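UPF0255 protein frsA (Vibrio vulnificus, PDB 4I4C) probably hydrolyses carboxylic esters as an alpha/beta-hydrolase-fold serine esterase, although its precise physiological role is not established. Local coordinates at residues R53-V58 with T393-Y398; V58-D63 with Q206-R211; S362-P367 with A386-S391. One frame throughout, in Å; residues are numbered along the deposited sequence.

Contact 1 of 3, residues R53-V58 with T393-Y398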
loop_
_atom_site.group_PDB
_atom_site.type_symbol
_atom_site.label_atom_id
_atom_site.label_comp_id
_atom_site.label_asym_id
_atom_site.label_seq_id
_atom_site.Cartn_x
_atom_site.Cartn_y
_atom_site.Cartn_z
ATOM N N ARG A 53 4.036 7.512 9.127
ATOM C CA ARG A 53 4.854 7.347 7.930
ATOM C C ARG A 53 5.209 8.713 7.314
ATOM O O ARG A 53 5.023 8.916 6.109
ATOM C CB ARG A 53 4.068 6.544 6.898
ATOM C CG ARG A 53 3.408 5.281 7.444
ATOM C CD ARG A 53 4.178 4.043 7.055
ATOM N NE ARG A 53 3.792 2.885 7.865
ATOM C CZ ARG A 53 2.949 1.932 7.475
ATOM N NH1 ARG A 53 2.389 1.985 6.274
ATOM N NH2 ARG A 53 2.667 0.922 8.290
ATOM N N ARG A 54 5.690 9.644 8.138
ATOM C CA ARG A 54 6.022 11.003 7.685
ATOM C C ARG A 54 6.800 11.062 6.369
ATOM O O ARG A 54 6.373 11.726 5.424
ATOM C CB ARG A 54 6.832 11.755 8.742
ATOM C CG ARG A 54 6.055 12.357 9.881
ATOM C CD ARG A 54 7.035 13.161 10.723
ATOM N NE ARG A 54 6.391 14.082 11.651
ATOM C CZ ARG A 54 6.124 13.793 12.922
ATOM N NH1 ARG A 54 6.431 12.603 13.415
ATOM N NH2 ARG A 54 5.546 14.697 13.705
ATOM N N LEU A 55 7.949 10.386 6.324
ATOM C CA LEU A 55 8.788 10.365 5.124
ATOM C C LEU A 55 8.127 9.661 3.927
ATOM O O LEU A 55 8.294 10.091 2.786
ATOM C CB LEU A 55 10.163 9.749 5.437
ATOM C CG LEU A 55 10.957 10.599 6.436
ATOM C CD1 LEU A 55 12.342 10.047 6.731
ATOM C CD2 LEU A 55 11.081 11.985 5.903
ATOM N N GLN A 56 7.371 8.595 4.183
ATOM C CA GLN A 56 6.645 7.921 3.103
ATOM C C GLN A 56 5.606 8.856 2.487
ATOM O O GLN A 56 5.490 8.976 1.276
ATOM C CB GLN A 56 5.959 6.654 3.607
ATOM C CG GLN A 56 5.296 5.837 2.509
ATOM C CD GLN A 56 4.279 4.836 3.045
ATOM O OE1 GLN A 56 4.627 3.915 3.773
ATOM N NE2 GLN A 56 3.014 5.023 2.686
ATOM N N TRP A 57 4.835 9.514 3.340
ATOM C CA TRP A 57 3.779 10.399 2.857
ATOM C C TRP A 57 4.345 11.579 2.058
ATOM O O TRP A 57 3.793 11.954 1.026
ATOM C CB TRP A 57 2.865 10.823 4.008
ATOM C CG TRP A 57 2.087 9.668 4.550
ATOM C CD1 TRP A 57 1.647 8.582 3.849
ATOM C CD2 TRP A 57 1.684 9.456 5.909
ATOM N NE1 TRP A 57 0.981 7.719 4.684
ATOM C CE2 TRP A 57 0.984 8.238 5.953
ATOM C CE3 TRP A 57 1.841 10.183 7.091
ATOM C CZ2 TRP A 57 0.448 7.719 7.137
ATOM C CZ3 TRP A 57 1.303 9.668 8.262
ATOM C CH2 TRP A 57 0.617 8.448 8.274
ATOM N N VAL A 58 5.472 12.123 2.503
ATOM C CA VAL A 58 6.140 13.201 1.773
ATOM C C VAL A 58 6.630 12.694 0.411
ATOM O O VAL A 58 6.382 13.310 -0.608
ATOM C CB VAL A 58 7.315 13.771 2.585
ATOM C CG1 VAL A 58 8.200 14.657 1.717
ATOM C CG2 VAL A 58 6.792 14.526 3.800
ATOM N N THR A 393 19.642 9.090 5.255
ATOM C CA THR A 393 18.238 9.376 5.542
ATOM C C THR A 393 17.332 8.318 4.937
ATOM O O THR A 393 17.727 7.601 4.017
ATOM C CB THR A 393 17.807 10.758 4.997
ATOM O OG1 THR A 393 17.751 10.728 3.565
ATOM C CG2 THR A 393 18.782 11.841 5.434
ATOM N N ILE A 394 16.105 8.232 5.433
ATOM C CA ILE A 394 15.144 7.283 4.887
ATOM C C ILE A 394 14.735 7.697 3.473
ATOM O O ILE A 394 14.596 6.848 2.582
ATOM C CB ILE A 394 13.892 7.101 5.791
ATOM C CG1 ILE A 394 14.243 6.335 7.061
ATOM C CG2 ILE A 394 12.804 6.376 5.054
ATOM C CD1 ILE A 394 14.961 7.179 8.121
ATOM N N THR A 395 14.577 9.003 3.257
ATOM C CA THR A 395 14.192 9.505 1.936
ATOM C C THR A 395 15.222 9.130 0.885
ATOM O O THR A 395 14.891 8.771 -0.253
ATOM C CB THR A 395 14.057 11.028 1.932
ATOM O OG1 THR A 395 13.109 11.414 2.924
ATOM C CG2 THR A 395 13.606 11.510 0.565
ATOM N N GLN A 396 16.486 9.229 1.257
ATOM C CA GLN A 396 17.543 8.849 0.335
ATOM C C GLN A 396 17.461 7.354 -0.011
ATOM O O GLN A 396 17.665 6.960 -1.166
ATOM C CB GLN A 396 18.902 9.209 0.918
ATOM C CG GLN A 396 20.056 8.698 0.111
ATOM C CD GLN A 396 21.366 8.898 0.827
ATOM O OE1 GLN A 396 21.430 8.857 2.059
ATOM N NE2 GLN A 396 22.420 9.129 0.067
ATOM N N GLY A 397 17.148 6.542 0.996
ATOM C CA GLY A 397 16.919 5.119 0.808
ATOM C C GLY A 397 15.762 4.848 -0.129
ATOM O O GLY A 397 15.874 4.040 -1.049
ATOM N N TYR A 398 14.644 5.536 0.083
ATOM C CA TYR A 398 13.507 5.395 -0.826
ATOM C C TYR A 398 13.908 5.772 -2.246
ATOM O O TYR A 398 13.621 5.042 -3.206
ATOM C CB TYR A 398 12.326 6.279 -0.390
ATOM C CG TYR A 398 11.533 5.798 0.818
ATOM C CD1 TYR A 398 11.589 4.472 1.243
ATOM C CD2 TYR A 398 10.705 6.679 1.522
ATOM C CE1 TYR A 398 10.853 4.038 2.349
ATOM C CE2 TYR A 398 9.968 6.256 2.629
ATOM C CZ TYR A 398 10.045 4.935 3.033
ATOM O OH TYR A 398 9.321 4.512 4.126
HETATM O O HOH W 1 10.493 11.663 1.800
HETATM O O HOH W 2 7.992 6.743 6.448
#

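Contact 2 of 3, residues V58-D63 with Q206-R211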
loop_
_atom_site.group_PDB
_atom_site.type_symbol
_atom_site.label_atom_id
_atom_site.label_comp_id
_atom_site.label_asym_id
_atom_site.label_seq_id
_atom_site.Cartn_x
_atom_site.Cartn_y
_atom_site.Cartn_z
ATOM N N VAL A 58 5.472 12.123 2.503
ATOM C CA VAL A 58 6.140 13.201 1.773
ATOM C C VAL A 58 6.630 12.694 0.411
ATOM O O VAL A 58 6.382 13.310 -0.608
ATOM C CB VAL A 58 7.315 13.771 2.585
ATOM C CG1 VAL A 58 8.200 14.657 1.717
ATOM C CG2 VAL A 58 6.792 14.526 3.800
ATOM N N TRP A 59 7.310 11.555 0.417
ATOM C CA TRP A 59 7.694 10.863 -0.814
ATOM C C TRP A 59 6.510 10.718 -1.785
ATOM O O TRP A 59 6.622 11.005 -2.976
ATOM C CB TRP A 59 8.250 9.490 -0.449
ATOM C CG TRP A 59 8.927 8.762 -1.556
ATOM C CD1 TRP A 59 9.633 9.303 -2.594
ATOM C CD2 TRP A 59 8.970 7.337 -1.738
ATOM N NE1 TRP A 59 10.109 8.304 -3.411
ATOM C CE2 TRP A 59 9.723 7.088 -2.904
ATOM C CE3 TRP A 59 8.443 6.248 -1.026
ATOM C CZ2 TRP A 59 9.963 5.792 -3.375
ATOM C CZ3 TRP A 59 8.684 4.957 -1.497
ATOM C CH2 TRP A 59 9.436 4.744 -2.660
ATOM N N GLN A 60 5.370 10.281 -1.265
ATOM C CA GLN A 60 4.152 10.143 -2.062
ATOM C C GLN A 60 3.537 11.470 -2.531
ATOM O O GLN A 60 2.711 11.484 -3.448
ATOM C CB GLN A 60 3.110 9.322 -1.290
ATOM C CG GLN A 60 3.550 7.898 -1.064
ATOM C CD GLN A 60 2.606 7.100 -0.201
ATOM O OE1 GLN A 60 2.638 7.201 1.017
ATOM N NE2 GLN A 60 1.772 6.276 -0.831
ATOM N N GLY A 61 3.918 12.581 -1.911
ATOM C CA GLY A 61 3.503 13.880 -2.410
ATOM C C GLY A 61 2.947 14.895 -1.419
ATOM O O GLY A 61 2.648 16.020 -1.809
ATOM N N VAL A 62 2.800 14.514 -0.152
ATOM C CA VAL A 62 2.319 15.444 0.858
ATOM C C VAL A 62 3.406 16.469 1.140
ATOM O O VAL A 62 4.576 16.119 1.257
ATOM C CB VAL A 62 1.991 14.742 2.203
ATOM C CG1 VAL A 62 1.483 15.758 3.218
ATOM C CG2 VAL A 62 0.983 13.650 2.011
ATOM N N ASP A 63 3.022 17.733 1.253
ATOM C CA ASP A 63 3.978 18.775 1.593
ATOM C C ASP A 63 4.355 18.665 3.059
ATOM O O ASP A 63 3.474 18.569 3.911
ATOM C CB ASP A 63 3.376 20.154 1.328
ATOM C CG ASP A 63 4.273 21.276 1.818
ATOM O OD1 ASP A 63 5.222 21.633 1.085
ATOM O OD2 ASP A 63 4.039 21.785 2.943
ATOM N N GLN A 206 -4.676 1.661 -3.750
ATOM C CA GLN A 206 -4.016 1.619 -5.055
ATOM C C GLN A 206 -3.806 3.007 -5.663
ATOM O O GLN A 206 -2.989 3.199 -6.577
ATOM C CB GLN A 206 -4.796 0.719 -6.011
ATOM C CG GLN A 206 -6.192 1.196 -6.351
ATOM C CD GLN A 206 -6.780 0.360 -7.463
ATOM O OE1 GLN A 206 -6.487 0.590 -8.625
ATOM N NE2 GLN A 206 -7.587 -0.634 -7.109
ATOM N N THR A 207 -4.544 3.977 -5.128
ATOM C CA THR A 207 -4.483 5.348 -5.600
ATOM C C THR A 207 -3.365 6.147 -4.892
ATOM O O THR A 207 -3.262 7.354 -5.067
ATOM C CB THR A 207 -5.880 6.049 -5.452
ATOM O OG1 THR A 207 -6.431 5.753 -4.172
ATOM C CG2 THR A 207 -6.866 5.547 -6.512
ATOM N N ASP A 208 -2.521 5.472 -4.112
ATOM C CA ASP A 208 -1.478 6.161 -3.342
ATOM C C ASP A 208 -0.133 6.218 -4.067
ATOM O O ASP A 208 0.873 6.552 -3.454
ATOM C CB ASP A 208 -1.254 5.497 -1.963
ATOM C CG ASP A 208 -2.474 5.569 -1.054
ATOM O OD1 ASP A 208 -3.445 6.263 -1.415
ATOM O OD2 ASP A 208 -2.457 4.925 0.022
ATOM N N MET A 209 -0.110 5.925 -5.367
ATOM C CA MET A 209 1.166 5.779 -6.083
ATOM C C MET A 209 1.267 6.595 -7.367
ATOM O O MET A 209 2.042 6.249 -8.265
ATOM C CB MET A 209 1.418 4.298 -6.396
ATOM C CG MET A 209 1.596 3.451 -5.145
ATOM S SD MET A 209 1.510 1.674 -5.443
ATOM C CE MET A 209 -0.199 1.473 -5.974
ATOM N N TRP A 210 0.468 7.659 -7.450
ATOM C CA TRP A 210 0.484 8.569 -8.583
ATOM C C TRP A 210 1.883 9.066 -8.961
ATOM O O TRP A 210 2.208 9.149 -10.136
ATOM C CB TRP A 210 -0.446 9.769 -8.344
ATOM C CG TRP A 210 -0.207 10.843 -9.345
ATOM C CD1 TRP A 210 0.373 12.055 -9.125
ATOM C CD2 TRP A 210 -0.507 10.785 -10.743
ATOM N NE1 TRP A 210 0.440 12.767 -10.302
ATOM C CE2 TRP A 210 -0.091 12.007 -11.310
ATOM C CE3 TRP A 210 -1.096 9.821 -11.567
ATOM C CZ2 TRP A 210 -0.238 12.289 -12.665
ATOM C CZ3 TRP A 210 -1.241 10.105 -12.920
ATOM C CH2 TRP A 210 -0.813 11.326 -13.452
ATOM N N ARG A 211 2.719 9.373 -7.973
ATOM C CA ARG A 211 4.064 9.878 -8.267
ATOM C C ARG A 211 5.005 8.795 -8.805
ATOM O O ARG A 211 6.030 9.098 -9.426
ATOM C CB ARG A 211 4.667 10.572 -7.039
ATOM C CG ARG A 211 3.829 11.755 -6.557
ATOM C CD ARG A 211 4.671 12.975 -6.176
ATOM N NE ARG A 211 3.827 14.168 -6.026
ATOM C CZ ARG A 211 4.256 15.367 -5.632
ATOM N NH1 ARG A 211 5.539 15.555 -5.334
ATOM N NH2 ARG A 211 3.398 16.380 -5.531
HETATM O O HOH W 3 2.054 9.361 -5.007
HETATM O O HOH W 4 0.044 4.669 0.935
HETATM O O HOH W 5 1.063 13.410 -5.469
#

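Contact 3 of 3, residues S362-P367 with A386-S391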
loop_
_atom_site.group_PDB
_atom_site.type_symbol
_atom_site.label_atom_id
_atom_site.label_comp_id
_atom_site.label_asym_id
_atom_site.label_seq_id
_atom_site.Cartn_x
_atom_site.Cartn_y
_atom_site.Cartn_z
ATOM N N SER A 362 15.231 -3.921 0.308
ATOM C CA SER A 362 14.612 -3.338 1.481
ATOM C C SER A 362 15.649 -2.437 2.118
ATOM O O SER A 362 16.841 -2.546 1.810
ATOM C CB SER A 362 14.153 -4.418 2.460
ATOM O OG SER A 362 15.263 -4.981 3.139
ATOM N N LEU A 363 15.199 -1.530 2.987
ATOM C CA LEU A 363 16.106 -0.617 3.659
ATOM C C LEU A 363 16.819 -1.333 4.803
ATOM O O LEU A 363 16.259 -2.235 5.426
ATOM C CB LEU A 363 15.356 0.629 4.159
ATOM C CG LEU A 363 15.088 1.764 3.162
ATOM C CD1 LEU A 363 14.414 1.297 1.891
ATOM C CD2 LEU A 363 14.267 2.881 3.819
ATOM N N GLU A 364 18.059 -0.931 5.066
ATOM C CA GLU A 364 18.845 -1.530 6.140
ATOM C C GLU A 364 18.099 -1.517 7.467
ATOM O O GLU A 364 17.597 -0.481 7.902
ATOM C CB GLU A 364 20.184 -0.811 6.301
ATOM C CG GLU A 364 21.084 -1.463 7.341
ATOM C CD GLU A 364 22.409 -0.741 7.522
ATOM O OE1 GLU A 364 22.925 -0.164 6.537
ATOM O OE2 GLU A 364 22.929 -0.750 8.659
ATOM N N GLY A 365 18.011 -2.685 8.093
ATOM C CA GLY A 365 17.322 -2.808 9.360
ATOM C C GLY A 365 15.815 -2.655 9.266
ATOM O O GLY A 365 15.187 -2.166 10.192
ATOM N N ASP A 366 15.235 -3.045 8.139
ATOM C CA ASP A 366 13.786 -3.158 8.046
ATOM C C ASP A 366 13.406 -4.487 8.682
ATOM O O ASP A 366 13.671 -5.542 8.108
ATOM C CB ASP A 366 13.328 -3.129 6.581
ATOM C CG ASP A 366 11.811 -3.214 6.434
ATOM O OD1 ASP A 366 11.109 -3.393 7.452
ATOM O OD2 ASP A 366 11.314 -3.116 5.295
ATOM N N PRO A 367 12.778 -4.441 9.869
ATOM C CA PRO A 367 12.469 -5.673 10.603
ATOM C C PRO A 367 11.363 -6.463 9.917
ATOM O O PRO A 367 11.196 -7.648 10.186
ATOM C CB PRO A 367 11.992 -5.151 11.956
ATOM C CG PRO A 367 11.355 -3.835 11.623
ATOM C CD PRO A 367 12.207 -3.250 10.523
ATOM N N ALA A 386 19.487 -9.170 -4.795
ATOM C CA ALA A 386 18.988 -8.574 -3.566
ATOM C C ALA A 386 19.853 -7.384 -3.205
ATOM O O ALA A 386 21.037 -7.363 -3.524
ATOM C CB ALA A 386 18.983 -9.579 -2.433
ATOM N N LYS A 387 19.263 -6.397 -2.533
ATOM C CA LYS A 387 20.043 -5.261 -2.056
ATOM C C LYS A 387 19.607 -4.820 -0.651
ATOM O O LYS A 387 18.418 -4.788 -0.338
ATOM C CB LYS A 387 19.954 -4.105 -3.054
ATOM C CG LYS A 387 20.580 -2.805 -2.576
ATOM C CD LYS A 387 22.079 -2.935 -2.363
ATOM C CE LYS A 387 22.695 -1.618 -1.892
ATOM N NZ LYS A 387 22.653 -0.558 -2.948
ATOM N N LYS A 388 20.581 -4.537 0.203
ATOM C CA LYS A 388 20.327 -3.899 1.482
ATOM C C LYS A 388 20.662 -2.425 1.311
ATOM O O LYS A 388 21.832 -2.045 1.198
ATOM C CB LYS A 388 21.167 -4.531 2.594
ATOM C CG LYS A 388 21.329 -3.651 3.838
ATOM C CD LYS A 388 21.552 -4.479 5.085
ATOM C CE LYS A 388 22.648 -5.497 4.879
ATOM N NZ LYS A 388 22.841 -6.297 6.110
ATOM N N ILE A 389 19.625 -1.596 1.264
ATOM C CA ILE A 389 19.816 -0.191 0.963
ATOM C C ILE A 389 20.294 0.551 2.202
ATOM O O ILE A 389 19.549 0.708 3.165
ATOM C CB ILE A 389 18.524 0.459 0.467
ATOM C CG1 ILE A 389 17.899 -0.369 -0.654
ATOM C CG2 ILE A 389 18.807 1.876 0.002
ATOM C CD1 ILE A 389 18.281 0.088 -2.034
ATOM N N SER A 390 21.547 0.991 2.166
ATOM C CA SER A 390 22.117 1.818 3.217
ATOM C C SER A 390 22.040 3.267 2.791
ATOM O O SER A 390 22.329 3.596 1.640
ATOM C CB SER A 390 23.580 1.441 3.473
ATOM O OG SER A 390 23.680 0.282 4.280
ATOM N N SER A 391 21.643 4.131 3.718
ATOM C CA SER A 391 21.594 5.562 3.449
ATOM C C SER A 391 21.631 6.364 4.749
ATOM O O SER A 391 21.371 5.831 5.827
ATOM C CB SER A 391 20.339 5.932 2.645
ATOM O OG SER A 391 19.168 5.616 3.370
HETATM O O HOH W 6 17.419 -6.282 1.888
HETATM O O HOH W 7 21.553 2.695 6.704
#

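Contact 1 of 3, residues R53-V58 with T393-Y398
Leu-55 reaches from helix 54-60 onto the first turn of helix 394-413, where its two methyl branches find different partners. CD1 presses on Ile-394, tightly at CB (3.5 Å), with the two side chains crossing at about a right angle. CD2 instead meets the hydroxyl of Thr-395, 3.6 Å from OG1. The rotamer of Thr-395 has OG1 anti to its own carbonyl carbon (chi1 -57°), and from there the hydroxyl also shares a water with the backbone oxygen of Leu-55; the water lies 2.9 Å from Leu-55 O.

Tyr-398 turns its ring to Gln-56. The backbone N of Gln-56 lies at the ring edge, in plane, while CE2 comes within 3.7 Å of Gln-56 CA. One ring face is occupied from within its own helix by Ile-394 CG2, offset toward the rim. Gln-56 offers mainly its backbone and CB to the ring, the extended side chain running on to Gln-60. Both Gln-56 and Tyr-398 line the pocket holding a polyether molecule, probably from the crystallisation liquor, so the two helix starts form part of its wall.

The axes of the short segments 54-58 and 394-398 approach to 10.0 Å at 47°. Thr-393 caps helix 394-413 by accepting from Gln-396 N, Tyr-398 stacks on Trp-59, and Ile-394 and Tyr-398 rest on Leu-363 of strand 358-363.

Contact 2 of 3, residues V58-D63 with Q206-R211
Arg-211 lays its guanidinium over the backbone of Gly-61, with Gly-61 CA above the centre of the planar group and 3.6 Å from CZ. Gly-61 closes helix 54-60 in a Schellman motif, its phi of 133° turning the chain out of the helix, and the absence of a side chain lets the flat group come down directly on the alpha carbon. Arg-211 belongs to the first turn of helix 210-217, and its chain bends at chi2 (-137°), which directs CD toward the glycine. On the way the aliphatic part passes the carbonyl of Gln-60, CG lying 3.3 Å from Gln-60 O.

That carbonyl oxygen is bound by two waters. One is also held by Arg-211 N and, weakly, by Asp-208 O; the other, 3.2 Å from Gln-60 O, accepts from Arg-211 NE. Arg-211 thus meets Gln-60 O directly through CG and by way of water through N and NE.

The direct polar link comes from the side chain of Gln-60. Although its CB points away, the extended chain returns its amide to the loop before helix 210-217, where NE2 donates to Asp-208 O at 2.8 Å. The donor is tilted 22° from the carbonyl plane. OE1 is engaged by Gln-56 NE2, a bond that would fix which way round the amide sits, and CB of Asp-208 packs against NE2. Of the carboxylate, OD1 pairs with Ser-133 of helix 121-136, while OD2 takes Leu-205 N and faces back through a water. Trp-59, Gln-60 and Met-209 all line the polyether pocket. The water between amide and carboxylate accepts from Gln-60 NE2 and donates to Asp-208 OD2 at 2.7 Å.

Contact 3 of 3, residues S362-P367 with A386-S391
Ile-389 and Ser-362 join the last two strands of the central sheet, the parallel pair of a beta-alpha-beta unit in which helix 371-379 connects strand 358-363 to strand 385-389. The packed part is largely backbone. Ile-389 N donates almost straight to Ser-362 O (3.0 Å, 177°) in the carbonyl plane, and Ile-389 O in turn accepts from Glu-364 N at 2.9 Å, this donor tilted well out of the carbonyl plane. Ser-362 N to Lys-387 O is a weak bond, 3.4 Å; further back Lys-387 pairs with Ala-360. A water donates both to Lys-387 O and to Ser-362 OG, whose hydroxyl also pairs with Ser-369 O.

Leu-363 and Ile-389 put their side chains on the same face of the sheet, against helix 394-413, where Ile-389 touches Gln-400 and Ser-401. Between themselves they are looser, Leu-363 CD1 standing 4.4 Å from Ile-389 CB. Ile-389 CG1 instead lies close to Ser-362 O.

Past Leu-363 the contact is more open. Glu-364, an exposed residue in a type II turn from Leu-363 to Asp-366, stretches out with CG anti to its backbone N (chi1 -176°). Its CG lies against Lys-388 CD at 3.8 Å, aliphatic part to aliphatic part, while the charged ends stay apart, with Glu-364 OE2 6.1 Å from Lys-388 NZ. The turn carries the chain to Asp-366, which forms a salt bridge with Arg-272; both belong to the polyether pocket. At the solvent side Ser-390 OG and Glu-364 OE1 are modelled 2.4 Å apart, too close for the bond to be more than doubtful. A water donates weakly to the same OE1 and also to Ser-391 O, 3.3 Å away.

Reading from the N terminus, helix 54-60 comes first and serves two contacts: its start enters contact 1 and its end contact 2, with Val-58 common to both. Contact 2 closes first, at the beginning of helix 210-217. Contact 3 then opens and closes within one beta-alpha-beta unit at the sheet edge, in series with contact 2 and about 8 Å from it at the nearest atoms. Contact 1 closes last, at helix 394-413, and encloses both. It also touches each of them through Tyr-398. Together the contacts tie the early helix to the alpha/beta-hydrolase sheet and its flanking helices around the polyether pocket.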